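Local coordinates for magnesium and cobalt efflux protein CorC (Neisseria meningitidis serogroup B, PDB 3OI8), which probably takes part in magnesium and cobalt ion transport, and in this fragment with its pair of CBS domains binds adenosine, at residues Glu6-Leu11 and Lys31-Ser36; Arg13-His16 and Val20-Ala23; Glu60-Tyr65 and Lys91-Tyr96; Thr122-Glu127 and Gly147-Glu152. One frame throughout, in Å; residues are numbered along the deposited sequence.

Contacts 1 and 2 both use helix 5-17 and together build the N-terminal helical hairpin; their centres are 13 Å apart, with contact 2 at the turn and contact 1 toward the open end. Contacts 3 and 4 belong to the first and second CBS domain, their centres 25 Å apart. The hairpin packs against the second CBS domain at contact 4: F35 CE2 lies 3.6 Å from T122 N. Contact 3 is the remote one, its centre 44 Å from that of contact 1. Adenosine touches L148 in contact 4, whereas the side chain of L93 in contact 3 is about 11 Å from those of H71 and R73 in the adenosine sites. All four contacts reach the second subunit.

Contact 1 of 4, residues Glu6-Leu11 and Lys31-Ser36; sequences EDVLNL and KVLDFS
V8 and L33 close the open end of a helical hairpin, in which helix 5-17 and helix 23-35 run roughly antiparallel. The contact is small, burying 115 Å² in all, and L33 supplies about half of it. Its methyl CD1 does the touching: it reaches across to V8 CG1 at 3.5 Å, the two side chains meeting at a slant rather than end on. V8 can offer this branch because CG1 stands opposite its own backbone N (chi1 173°), while CG2, anti to the carbonyl carbon, lies beside the N and stays farther from L33. L33 has an unusual first torsion, well past the common -60° (chi1 -103°), followed by an extended second one that carries CD1 out to the far helix. L9 adds a looser touch, its CG 4.4 Å from L33 CD1, so the one methyl sits against two consecutive residues of helix 5-17. V8 and L33 are buried and L9 is partly exposed. The hairpin is also a dimer element: V8 packs on A15 of the second subunit, V32 on L29 of that subunit, and the ring of F35 takes a cation-pi contact from R28 of the same neighbour. The side chain of S36 turns back on L33: its OG donates to L33 O over 2.6 Å, tilted 27° from the carbonyl plane.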
loop_
_atom_site.group_PDB
_atom_site.type_symbol
_atom_site.label_atom_id
_atom_site.label_comp_id
_atom_site.label_asym_id
_atom_site.label_seq_id
_atom_site.Cartn_x
_atom_site.Cartn_y
_atom_site.Cartn_z
ATOM N N GLU A 6 -17.353 -0.007 23.619
ATOM C CA GLU A 6 -17.394 1.151 24.496
ATOM C C GLU A 6 -16.560 0.939 25.752
ATOM O O GLU A 6 -15.874 1.856 26.204
ATOM C CB GLU A 6 -18.833 1.473 24.891
ATOM C CG GLU A 6 -19.325 2.805 24.376
ATOM C CD GLU A 6 -20.673 3.188 24.959
ATOM O OE1 GLU A 6 -20.845 3.075 26.196
ATOM O OE2 GLU A 6 -21.557 3.606 24.180
ATOM N N ASP A 7 -16.619 -0.261 26.324
ATOM C CA ASP A 7 -15.862 -0.534 27.544
ATOM C C ASP A 7 -14.368 -0.520 27.232
ATOM O O ASP A 7 -13.565 -0.029 28.024
ATOM C CB ASP A 7 -16.292 -1.862 28.184
ATOM C CG ASP A 7 -17.784 -1.894 28.514
ATOM O OD1 ASP A 7 -18.241 -1.038 29.304
ATOM O OD2 ASP A 7 -18.501 -2.765 27.965
ATOM N N VAL A 8 -14.007 -1.035 26.061
ATOM C CA VAL A 8 -12.609 -1.051 25.630
ATOM C C VAL A 8 -12.116 0.382 25.403
ATOM O O VAL A 8 -11.034 0.755 25.856
ATOM C CB VAL A 8 -12.440 -1.870 24.312
ATOM C CG1 VAL A 8 -11.026 -1.734 23.784
ATOM C CG2 VAL A 8 -12.787 -3.337 24.544
ATOM N N LEU A 9 -12.928 1.181 24.711
ATOM C CA LEU A 9 -12.645 2.603 24.524
ATOM C C LEU A 9 -12.407 3.327 25.851
ATOM O O LEU A 9 -11.416 4.045 25.996
ATOM C CB LEU A 9 -13.774 3.286 23.745
ATOM C CG LEU A 9 -13.617 3.346 22.228
ATOM C CD1 LEU A 9 -14.847 3.959 21.564
ATOM C CD2 LEU A 9 -12.364 4.135 21.865
ATOM N N ASN A 10 -13.310 3.151 26.815
ATOM C CA ASN A 10 -13.115 3.733 28.150
ATOM C C ASN A 10 -11.791 3.292 28.749
ATOM O O ASN A 10 -11.024 4.099 29.288
ATOM C CB ASN A 10 -14.253 3.338 29.111
ATOM C CG ASN A 10 -15.564 3.993 28.761
ATOM O OD1 ASN A 10 -15.623 4.875 27.900
ATOM N ND2 ASN A 10 -16.637 3.563 29.424
ATOM N N LEU A 11 -11.543 1.992 28.671
ATOM C CA LEU A 11 -10.311 1.396 29.169
ATOM C C LEU A 11 -9.087 2.092 28.557
ATOM O O LEU A 11 -8.157 2.477 29.256
ATOM C CB LEU A 11 -10.299 -0.081 28.786
ATOM C CG LEU A 11 -9.095 -0.923 29.179
ATOM C CD1 LEU A 11 -9.390 -1.575 30.511
ATOM C CD2 LEU A 11 -8.808 -1.974 28.108
ATOM N N LYS A 31 -8.637 3.756 16.026
ATOM C CA LYS A 31 -8.813 3.520 14.592
ATOM C C LYS A 31 -8.862 2.016 14.306
ATOM O O LYS A 31 -9.701 1.548 13.543
ATOM C CB LYS A 31 -7.696 4.193 13.789
ATOM C CG LYS A 31 -7.988 4.295 12.303
ATOM C CD LYS A 31 -6.840 4.953 11.541
ATOM C CE LYS A 31 -7.168 5.108 10.054
ATOM N NZ LYS A 31 -7.545 3.811 9.414
ATOM N N VAL A 32 -7.970 1.259 14.945
ATOM C CA VAL A 32 -7.955 -0.193 14.790
ATOM C C VAL A 32 -9.268 -0.792 15.258
ATOM O O VAL A 32 -9.827 -1.686 14.624
ATOM C CB VAL A 32 -6.810 -0.836 15.581
ATOM C CG1 VAL A 32 -7.067 -2.332 15.751
ATOM C CG2 VAL A 32 -5.484 -0.580 14.875
ATOM N N LEU A 33 -9.764 -0.275 16.371
ATOM C CA LEU A 33 -11.030 -0.723 16.921
ATOM C C LEU A 33 -12.187 -0.494 15.965
ATOM O O LEU A 33 -13.045 -1.362 15.808
ATOM C CB LEU A 33 -11.312 0.009 18.223
ATOM C CG LEU A 33 -11.050 -0.844 19.455
ATOM C CD1 LEU A 33 -11.302 -0.018 20.705
ATOM C CD2 LEU A 33 -11.946 -2.057 19.416
ATOM N N ASP A 34 -12.215 0.689 15.352
ATOM C CA ASP A 34 -13.266 1.051 14.405
ATOM C C ASP A 34 -13.158 0.205 13.142
ATOM O O ASP A 34 -14.159 -0.213 12.559
ATOM C CB ASP A 34 -13.170 2.533 14.049
ATOM C CG ASP A 34 -13.679 3.436 15.160
ATOM O OD1 ASP A 34 -14.674 3.066 15.824
ATOM O OD2 ASP A 34 -13.090 4.521 15.365
ATOM N N PHE A 35 -11.922 -0.045 12.736
ATOM C CA PHE A 35 -11.613 -0.829 11.548
ATOM C C PHE A 35 -12.151 -2.257 11.672
ATOM O O PHE A 35 -12.579 -2.864 10.685
ATOM C CB PHE A 35 -10.094 -0.834 11.352
ATOM C CG PHE A 35 -9.626 -1.493 10.085
ATOM C CD1 PHE A 35 -9.529 -0.768 8.903
ATOM C CD2 PHE A 35 -9.214 -2.820 10.093
ATOM C CE1 PHE A 35 -9.059 -1.371 7.733
ATOM C CE2 PHE A 35 -8.738 -3.438 8.926
ATOM C CZ PHE A 35 -8.655 -2.711 7.751
ATOM N N SER A 36 -12.159 -2.771 12.899
ATOM C CA SER A 36 -12.544 -4.155 13.173
ATOM C C SER A 36 -14.029 -4.386 12.932
ATOM O O SER A 36 -14.483 -5.527 12.867
ATOM C CB SER A 36 -12.214 -4.515 14.624
ATOM O OG SER A 36 -13.183 -3.966 15.505
#

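Contact 2 of 4, residues Arg13-His16 and Val20-Ala23; sequences RQAH and VFDA
A15 and V20 form the tight side of this turn between two helices. V20 N donates to A15 O, five residues back, over 2.9 Å, approaching from above the carbonyl plane rather than along a lone pair. The small A15 CB touches both V20 CB at 3.8 Å and the ring atom CE1 of F21 at 3.7 Å, which meet it from directions roughly at right angles. F21 takes the crowded position between its backbone N and carbonyl carbon (chi1 47°), which brings one face of the ring over the backbone N of H16, with F21 CE2 4.0 Å from H16 CB. The H16 side, by contrast, is partly exposed to solvent. Its ND1 gives a long but nearly straight bond to F21 O, 3.3 Å with an angle of 168° at the hydrogen; the oxygen lies at the edge of the imidazole, close to its plane. Beyond it H16 CE1 rests against exposed A23, 3.3 Å from its backbone N. D22 points away and caps the next helix through OD1 to T25 N. The turn thus links helix 5-17 to helix 23-35, with F21 packed on L26 and L29 of the latter and on L33 of the second subunit.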
loop_
_atom_site.group_PDB
_atom_site.type_symbol
_atom_site.label_atom_id
_atom_site.label_comp_id
_atom_site.label_asym_id
_atom_site.label_seq_id
_atom_site.Cartn_x
_atom_site.Cartn_y
_atom_site.Cartn_z
ATOM N N ARG A 13 -9.011 5.082 26.770
ATOM C CA ARG A 13 -9.028 6.511 27.058
ATOM C C ARG A 13 -8.504 6.746 28.465
ATOM O O ARG A 13 -7.841 7.758 28.738
ATOM C CB ARG A 13 -10.433 7.087 26.902
ATOM C CG ARG A 13 -10.625 7.783 25.579
ATOM C CD ARG A 13 -12.060 7.767 25.122
ATOM N NE ARG A 13 -12.119 7.827 23.665
ATOM C CZ ARG A 13 -13.238 7.965 22.961
ATOM N NH1 ARG A 13 -14.405 8.069 23.584
ATOM N NH2 ARG A 13 -13.185 8.008 21.633
ATOM N N GLN A 14 -8.783 5.789 29.345
ATOM C CA GLN A 14 -8.287 5.840 30.716
ATOM C C GLN A 14 -6.763 5.765 30.750
ATOM O O GLN A 14 -6.109 6.572 31.414
ATOM C CB GLN A 14 -8.880 4.700 31.547
ATOM C CG GLN A 14 -8.525 4.766 33.025
ATOM C CD GLN A 14 -8.210 3.403 33.619
ATOM O OE1 GLN A 14 -7.137 2.843 33.382
ATOM N NE2 GLN A 14 -9.142 2.867 34.403
ATOM N N ALA A 15 -6.190 4.797 30.036
ATOM C CA ALA A 15 -4.737 4.618 30.054
ATOM C C ALA A 15 -4.044 5.869 29.522
ATOM O O ALA A 15 -3.056 6.341 30.099
ATOM C CB ALA A 15 -4.335 3.391 29.257
ATOM N N HIS A 16 -4.581 6.421 28.433
ATOM C CA HIS A 16 -4.055 7.669 27.892
ATOM C C HIS A 16 -4.043 8.805 28.916
ATOM O O HIS A 16 -3.059 9.526 29.019
ATOM C CB HIS A 16 -4.824 8.125 26.661
ATOM C CG HIS A 16 -4.528 9.541 26.273
ATOM N ND1 HIS A 16 -3.258 9.973 25.955
ATOM C CD2 HIS A 16 -5.331 10.627 26.171
ATOM C CE1 HIS A 16 -3.294 11.260 25.662
ATOM N NE2 HIS A 16 -4.540 11.681 25.785
ATOM N N VAL A 20 -0.201 6.209 30.136
ATOM C CA VAL A 20 0.382 4.928 29.742
ATOM C C VAL A 20 0.871 4.951 28.284
ATOM O O VAL A 20 1.813 4.238 27.923
ATOM C CB VAL A 20 -0.619 3.777 29.906
ATOM C CG1 VAL A 20 -0.007 2.465 29.419
ATOM C CG2 VAL A 20 -1.074 3.667 31.354
ATOM N N PHE A 21 0.215 5.759 27.452
ATOM C CA PHE A 21 0.681 6.030 26.086
ATOM C C PHE A 21 0.102 7.377 25.654
ATOM O O PHE A 21 -0.762 7.920 26.335
ATOM C CB PHE A 21 0.298 4.902 25.114
ATOM C CG PHE A 21 -1.145 4.460 25.216
ATOM C CD1 PHE A 21 -1.482 3.255 25.826
ATOM C CD2 PHE A 21 -2.163 5.244 24.701
ATOM C CE1 PHE A 21 -2.827 2.837 25.924
ATOM C CE2 PHE A 21 -3.505 4.833 24.797
ATOM C CZ PHE A 21 -3.823 3.627 25.412
ATOM N N ASP A 22 0.564 7.917 24.532
ATOM C CA ASP A 22 0.236 9.303 24.187
ATOM C C ASP A 22 -0.979 9.457 23.271
ATOM O O ASP A 22 -1.550 8.470 22.801
ATOM C CB ASP A 22 1.460 10.030 23.598
ATOM C CG ASP A 22 1.784 9.590 22.175
ATOM O OD1 ASP A 22 1.137 8.649 21.662
ATOM O OD2 ASP A 22 2.698 10.190 21.567
ATOM N N ALA A 23 -1.365 10.705 23.022
ATOM C CA ALA A 23 -2.557 10.995 22.231
ATOM C C ALA A 23 -2.545 10.288 20.875
ATOM O O ALA A 23 -3.544 9.702 20.470
ATOM C CB ALA A 23 -2.721 12.499 22.051
#

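Contact 3 of 4, residues Glu60-Tyr65 and Lys91-Tyr96; sequences ERITAY and KDLLKY
I62 and L93 meet as aliphatic groups, and the flat groups stand around them: both side chains also touch the ring of F103, and that ring meets Y96, which follows L93 by three residues, edge-to-face. The contact joins helix 59-69 of the first CBS domain to the 3-10 segment that follows strand 84-89. L93 points at the helix and brings both methyls to it. CD1 is 3.9 Å from I62 CG2, and CD2 stands a little farther from the same methyl, at 4.2 Å; the two side chains slant across one another. I62 presents this branch because CG2 lies opposite its backbone N, with CG1 placed beside that N (chi1 -75°); the I62 side chain also packs on L53 and D57. T63 slides past L93 in the opposite direction, its OG1 4.0 Å from L93 CD1. That hydroxyl is buried but not left without a partner, since it is hydrogen-bonded to I59 O one turn back in its own helix. I108 of helix 105-108 also packs on L93. On the dimer side T63 packs on F98 of the second subunit, and L94 on its counterpart L94 there. The contact does not touch adenosine: the side chains of H71 and R73 lie about 11 Å from that of L93, though Y65 OH of helix 59-69 hydrogen-bonds weakly to adenosine-binding N51. Here the chemistry is purely that of packing: methyls meet at van der Waals distance, and the one polar atom facing them is turned inward to its own helix, consistent with a buried apolar seam beside the subunit interface.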
loop_
_atom_site.group_PDB
_atom_site.type_symbol
_atom_site.label_atom_id
_atom_site.label_comp_id
_atom_site.label_asym_id
_atom_site.label_seq_id
_atom_site.Cartn_x
_atom_site.Cartn_y
_atom_site.Cartn_z
ATOM N N GLU A 60 -2.003 0.352 -27.439
ATOM C CA GLU A 60 -2.115 1.814 -27.474
ATOM C C GLU A 60 -3.314 2.348 -26.680
ATOM O O GLU A 60 -3.210 3.332 -25.941
ATOM C CB GLU A 60 -2.195 2.312 -28.923
ATOM C CG GLU A 60 -0.904 2.162 -29.732
ATOM C CD GLU A 60 -0.749 0.790 -30.378
ATOM O OE1 GLU A 60 -1.684 -0.042 -30.273
ATOM O OE2 GLU A 60 0.315 0.547 -30.994
ATOM N N ARG A 61 -4.463 1.701 -26.842
ATOM C CA ARG A 61 -5.661 2.112 -26.138
ATOM C C ARG A 61 -5.593 1.746 -24.645
ATOM O O ARG A 61 -5.929 2.553 -23.780
ATOM C CB ARG A 61 -6.878 1.473 -26.813
ATOM C CG ARG A 61 -7.186 2.092 -28.180
ATOM C CD ARG A 61 -8.233 1.288 -28.942
ATOM N NE ARG A 61 -9.455 1.120 -28.158
ATOM C CZ ARG A 61 -10.491 1.951 -28.208
ATOM N NH1 ARG A 61 -10.457 3.010 -29.010
ATOM N NH2 ARG A 61 -11.561 1.718 -27.462
ATOM N N ILE A 62 -5.153 0.529 -24.344
ATOM C CA ILE A 62 -4.900 0.149 -22.955
ATOM C C ILE A 62 -3.975 1.160 -22.259
ATOM O O ILE A 62 -4.314 1.699 -21.201
ATOM C CB ILE A 62 -4.300 -1.284 -22.856
ATOM C CG1 ILE A 62 -5.396 -2.331 -23.105
ATOM C CG2 ILE A 62 -3.626 -1.504 -21.489
ATOM C CD1 ILE A 62 -4.870 -3.723 -23.385
ATOM N N THR A 63 -2.815 1.427 -22.861
ATOM C CA THR A 63 -1.830 2.298 -22.236
ATOM C C THR A 63 -2.384 3.706 -21.980
ATOM O O THR A 63 -2.180 4.272 -20.906
ATOM C CB THR A 63 -0.511 2.365 -23.054
ATOM O OG1 THR A 63 0.116 1.075 -23.053
ATOM C CG2 THR A 63 0.446 3.369 -22.438
ATOM N N ALA A 64 -3.077 4.267 -22.966
ATOM C CA ALA A 64 -3.657 5.599 -22.817
ATOM C C ALA A 64 -4.699 5.640 -21.695
ATOM O O ALA A 64 -4.777 6.606 -20.950
ATOM C CB ALA A 64 -4.255 6.083 -24.140
ATOM N N TYR A 65 -5.485 4.577 -21.572
ATOM C CA TYR A 65 -6.516 4.506 -20.548
ATOM C C TYR A 65 -5.877 4.393 -19.166
ATOM O O TYR A 65 -6.290 5.077 -18.222
ATOM C CB TYR A 65 -7.449 3.327 -20.822
ATOM C CG TYR A 65 -8.630 3.208 -19.885
ATOM C CD1 TYR A 65 -9.789 3.943 -20.101
ATOM C CD2 TYR A 65 -8.592 2.342 -18.787
ATOM C CE1 TYR A 65 -10.882 3.834 -19.248
ATOM C CE2 TYR A 65 -9.677 2.222 -17.929
ATOM C CZ TYR A 65 -10.823 2.973 -18.169
ATOM O OH TYR A 65 -11.906 2.866 -17.330
ATOM N N LYS A 91 2.416 -1.556 -14.356
ATOM C CA LYS A 91 3.853 -1.629 -14.591
ATOM C C LYS A 91 4.294 -2.905 -15.308
ATOM O O LYS A 91 5.438 -3.007 -15.731
ATOM C CB LYS A 91 4.637 -1.445 -13.295
ATOM C CG LYS A 91 4.478 -2.542 -12.265
ATOM C CD LYS A 91 5.253 -2.161 -10.993
ATOM C CE LYS A 91 4.993 -3.121 -9.833
ATOM N NZ LYS A 91 5.663 -4.443 -10.016
ATOM N N ASP A 92 3.398 -3.877 -15.445
ATOM C CA ASP A 92 3.715 -5.059 -16.246
ATOM C C ASP A 92 3.708 -4.714 -17.732
ATOM O O ASP A 92 4.306 -5.421 -18.548
ATOM C CB ASP A 92 2.772 -6.231 -15.912
ATOM C CG ASP A 92 3.085 -6.849 -14.553
ATOM O OD1 ASP A 92 4.214 -6.626 -14.062
ATOM O OD2 ASP A 92 2.222 -7.545 -13.967
ATOM N N LEU A 93 3.051 -3.608 -18.082
ATOM C CA LEU A 93 3.035 -3.147 -19.466
ATOM C C LEU A 93 4.440 -2.734 -19.953
ATOM O O LEU A 93 4.712 -2.734 -21.154
ATOM C CB LEU A 93 2.070 -1.971 -19.639
ATOM C CG LEU A 93 0.563 -2.266 -19.632
ATOM C CD1 LEU A 93 -0.198 -0.950 -19.630
ATOM C CD2 LEU A 93 0.179 -3.101 -20.849
ATOM N N LEU A 94 5.324 -2.398 -19.024
ATOM C CA LEU A 94 6.649 -1.910 -19.399
ATOM C C LEU A 94 7.466 -3.020 -20.053
ATOM O O LEU A 94 8.485 -2.763 -20.690
ATOM C CB LEU A 94 7.391 -1.377 -18.179
ATOM C CG LEU A 94 6.828 -0.120 -17.520
ATOM C CD1 LEU A 94 7.602 0.161 -16.245
ATOM C CD2 LEU A 94 6.892 1.067 -18.469
ATOM N N LYS A 95 7.029 -4.260 -19.872
ATOM C CA LYS A 95 7.683 -5.386 -20.532
ATOM C C LYS A 95 7.638 -5.221 -22.051
ATOM O O LYS A 95 8.393 -5.865 -22.780
ATOM C CB LYS A 95 7.014 -6.711 -20.126
ATOM C CG LYS A 95 7.127 -7.034 -18.635
ATOM C CD LYS A 95 6.415 -8.339 -18.282
ATOM C CE LYS A 95 6.289 -8.527 -16.770
ATOM N NZ LYS A 95 5.246 -9.543 -16.395
ATOM N N TYR A 96 6.740 -4.366 -22.531
ATOM C CA TYR A 96 6.558 -4.212 -23.970
ATOM C C TYR A 96 6.997 -2.837 -24.450
ATOM O O TYR A 96 6.610 -2.399 -25.524
ATOM C CB TYR A 96 5.101 -4.477 -24.363
ATOM C CG TYR A 96 4.709 -5.919 -24.220
ATOM C CD1 TYR A 96 5.233 -6.885 -25.073
ATOM C CD2 TYR A 96 3.813 -6.322 -23.232
ATOM C CE1 TYR A 96 4.875 -8.216 -24.942
ATOM C CE2 TYR A 96 3.454 -7.647 -23.087
ATOM C CZ TYR A 96 3.983 -8.588 -23.950
ATOM O OH TYR A 96 3.616 -9.910 -23.821
#

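Contact 4 of 4, residues Thr122-Glu127 and Gly147-Glu152; sequences TALLKE and GLVTFE
L124 and V149 pack helix 121-130 against the sheet of the second CBS domain, in the usual helix-on-sheet layering of this fold. L124 leaves the helix with CB pointing at strand 145-150. CG lies opposite its backbone N (chi1 -174°) and carries the chain outward; beyond it CD2 continues the extended line and is the atom that arrives, 3.7 Å from V149 CG1 and 3.8 Å from V149 CG2. The tip of the leucine therefore sits against the fork of the valine, and the two side chains meet tip to tip. V149 spreads this fork because CG1 stands between its backbone N and carbonyl carbon while CG2 lies opposite the N. V149 also packs on A136 and V138 of the adjoining strand, and V40 touches both it and L124. The neighbouring L148 belongs to the other face of the strand and touches the adenosine, whereas the side chain of V149 stays about 8 Å from that ligand. At the end of the strand, T150 is the N-cap of helix 151-154: its OG1 bonds to the backbone N of D153, an adenosine-binding residue, a bond that probably helps hold D153 at the pocket. F151 of that helix adds the second part of the contact and also packs on E152 of the second subunit. Its ring is approached at the edge, near its plane, by one leucine methyl: L125 CD1 is 4.1 Å from F151 CD1 and comes nearer, 3.7 Å, to F151 CE1.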
loop_
_atom_site.group_PDB
_atom_site.type_symbol
_atom_site.label_atom_id
_atom_site.label_comp_id
_atom_site.label_asym_id
_atom_site.label_seq_id
_atom_site.Cartn_x
_atom_site.Cartn_y
_atom_site.Cartn_z
ATOM N N THR A 122 -10.316 -6.662 8.420
ATOM C CA THR A 122 -9.144 -7.202 9.114
ATOM C C THR A 122 -8.646 -8.486 8.451
ATOM O O THR A 122 -7.445 -8.676 8.293
ATOM C CB THR A 122 -9.419 -7.488 10.608
ATOM O OG1 THR A 122 -10.600 -8.289 10.727
ATOM C CG2 THR A 122 -9.604 -6.191 11.382
ATOM N N ALA A 123 -9.563 -9.371 8.061
ATOM C CA ALA A 123 -9.159 -10.583 7.327
ATOM C C ALA A 123 -8.609 -10.231 5.951
ATOM O O ALA A 123 -7.622 -10.809 5.490
ATOM C CB ALA A 123 -10.338 -11.551 7.173
ATOM N N LEU A 124 -9.275 -9.304 5.272
ATOM C CA LEU A 124 -8.806 -8.896 3.953
ATOM C C LEU A 124 -7.402 -8.320 4.068
ATOM O O LEU A 124 -6.516 -8.651 3.272
ATOM C CB LEU A 124 -9.751 -7.875 3.324
ATOM C CG LEU A 124 -9.439 -7.490 1.873
ATOM C CD1 LEU A 124 -9.406 -8.710 0.951
ATOM C CD2 LEU A 124 -10.467 -6.497 1.390
ATOM N N LEU A 125 -7.192 -7.467 5.069
ATOM C CA LEU A 125 -5.893 -6.815 5.210
ATOM C C LEU A 125 -4.805 -7.854 5.428
ATOM O O LEU A 125 -3.718 -7.748 4.860
ATOM C CB LEU A 125 -5.907 -5.790 6.342
ATOM C CG LEU A 125 -4.532 -5.225 6.704
ATOM C CD1 LEU A 125 -3.850 -4.626 5.471
ATOM C CD2 LEU A 125 -4.682 -4.184 7.790
ATOM N N LYS A 126 -5.104 -8.866 6.241
ATOM C CA LYS A 126 -4.127 -9.907 6.538
ATOM C C LYS A 126 -3.783 -10.671 5.276
ATOM O O LYS A 126 -2.610 -10.924 4.987
ATOM C CB LYS A 126 -4.650 -10.866 7.605
ATOM C CG LYS A 126 -3.643 -11.949 7.984
ATOM C CD LYS A 126 -3.943 -12.573 9.346
ATOM C CE LYS A 126 -4.906 -13.751 9.242
ATOM N NZ LYS A 126 -6.283 -13.333 8.866
ATOM N N GLU A 127 -4.809 -11.025 4.513
ATOM C CA GLU A 127 -4.608 -11.716 3.238
ATOM C C GLU A 127 -3.875 -10.887 2.167
ATOM O O GLU A 127 -3.027 -11.419 1.443
ATOM C CB GLU A 127 -5.931 -12.283 2.725
ATOM C CG GLU A 127 -6.416 -13.439 3.591
ATOM C CD GLU A 127 -7.875 -13.773 3.378
ATOM O OE1 GLU A 127 -8.350 -13.698 2.223
ATOM O OE2 GLU A 127 -8.546 -14.116 4.376
ATOM N N GLY A 147 -18.127 -5.461 -7.165
ATOM C CA GLY A 147 -17.192 -4.361 -7.291
ATOM C C GLY A 147 -15.777 -4.860 -7.076
ATOM O O GLY A 147 -15.479 -6.029 -7.316
ATOM N N LEU A 148 -14.901 -3.972 -6.635
ATOM C CA LEU A 148 -13.517 -4.352 -6.367
ATOM C C LEU A 148 -13.097 -3.657 -5.075
ATOM O O LEU A 148 -13.778 -2.723 -4.616
ATOM C CB LEU A 148 -12.602 -3.978 -7.551
ATOM C CG LEU A 148 -12.390 -2.504 -7.920
ATOM C CD1 LEU A 148 -11.433 -1.808 -6.956
ATOM C CD2 LEU A 148 -11.845 -2.377 -9.359
ATOM N N VAL A 149 -12.018 -4.135 -4.470
ATOM C CA VAL A 149 -11.502 -3.530 -3.243
ATOM C C VAL A 149 -9.979 -3.558 -3.283
ATOM O O VAL A 149 -9.377 -4.528 -3.790
ATOM C CB VAL A 149 -12.098 -4.202 -1.952
ATOM C CG1 VAL A 149 -11.835 -5.700 -1.926
ATOM C CG2 VAL A 149 -11.578 -3.514 -0.672
ATOM N N THR A 150 -9.358 -2.480 -2.800
ATOM C CA THR A 150 -7.906 -2.363 -2.862
ATOM C C THR A 150 -7.261 -2.137 -1.489
ATOM O O THR A 150 -7.869 -1.571 -0.581
ATOM C CB THR A 150 -7.470 -1.194 -3.789
ATOM O OG1 THR A 150 -7.739 0.048 -3.131
ATOM C CG2 THR A 150 -8.241 -1.226 -5.125
ATOM N N PHE A 151 -6.021 -2.604 -1.382
ATOM C CA PHE A 151 -5.166 -2.422 -0.213
ATOM C C PHE A 151 -5.068 -0.947 0.143
ATOM O O PHE A 151 -5.325 -0.547 1.277
ATOM C CB PHE A 151 -3.779 -3.001 -0.527
ATOM C CG PHE A 151 -2.741 -2.756 0.545
ATOM C CD1 PHE A 151 -2.760 -3.479 1.729
ATOM C CD2 PHE A 151 -1.726 -1.828 0.345
ATOM C CE1 PHE A 151 -1.801 -3.258 2.716
ATOM C CE2 PHE A 151 -0.763 -1.602 1.320
ATOM C CZ PHE A 151 -0.800 -2.320 2.510
ATOM N N GLU A 152 -4.734 -0.125 -0.838
ATOM C CA GLU A 152 -4.521 1.291 -0.567
ATOM C C GLU A 152 -5.779 1.983 -0.059
ATOM O O GLU A 152 -5.696 2.930 0.724
ATOM C CB GLU A 152 -3.919 1.996 -1.787
ATOM C CG GLU A 152 -2.545 1.430 -2.164
ATOM C CD GLU A 152 -1.800 2.268 -3.187
ATOM O OE1 GLU A 152 -0.585 2.026 -3.380
ATOM O OE2 GLU A 152 -2.423 3.167 -3.796
#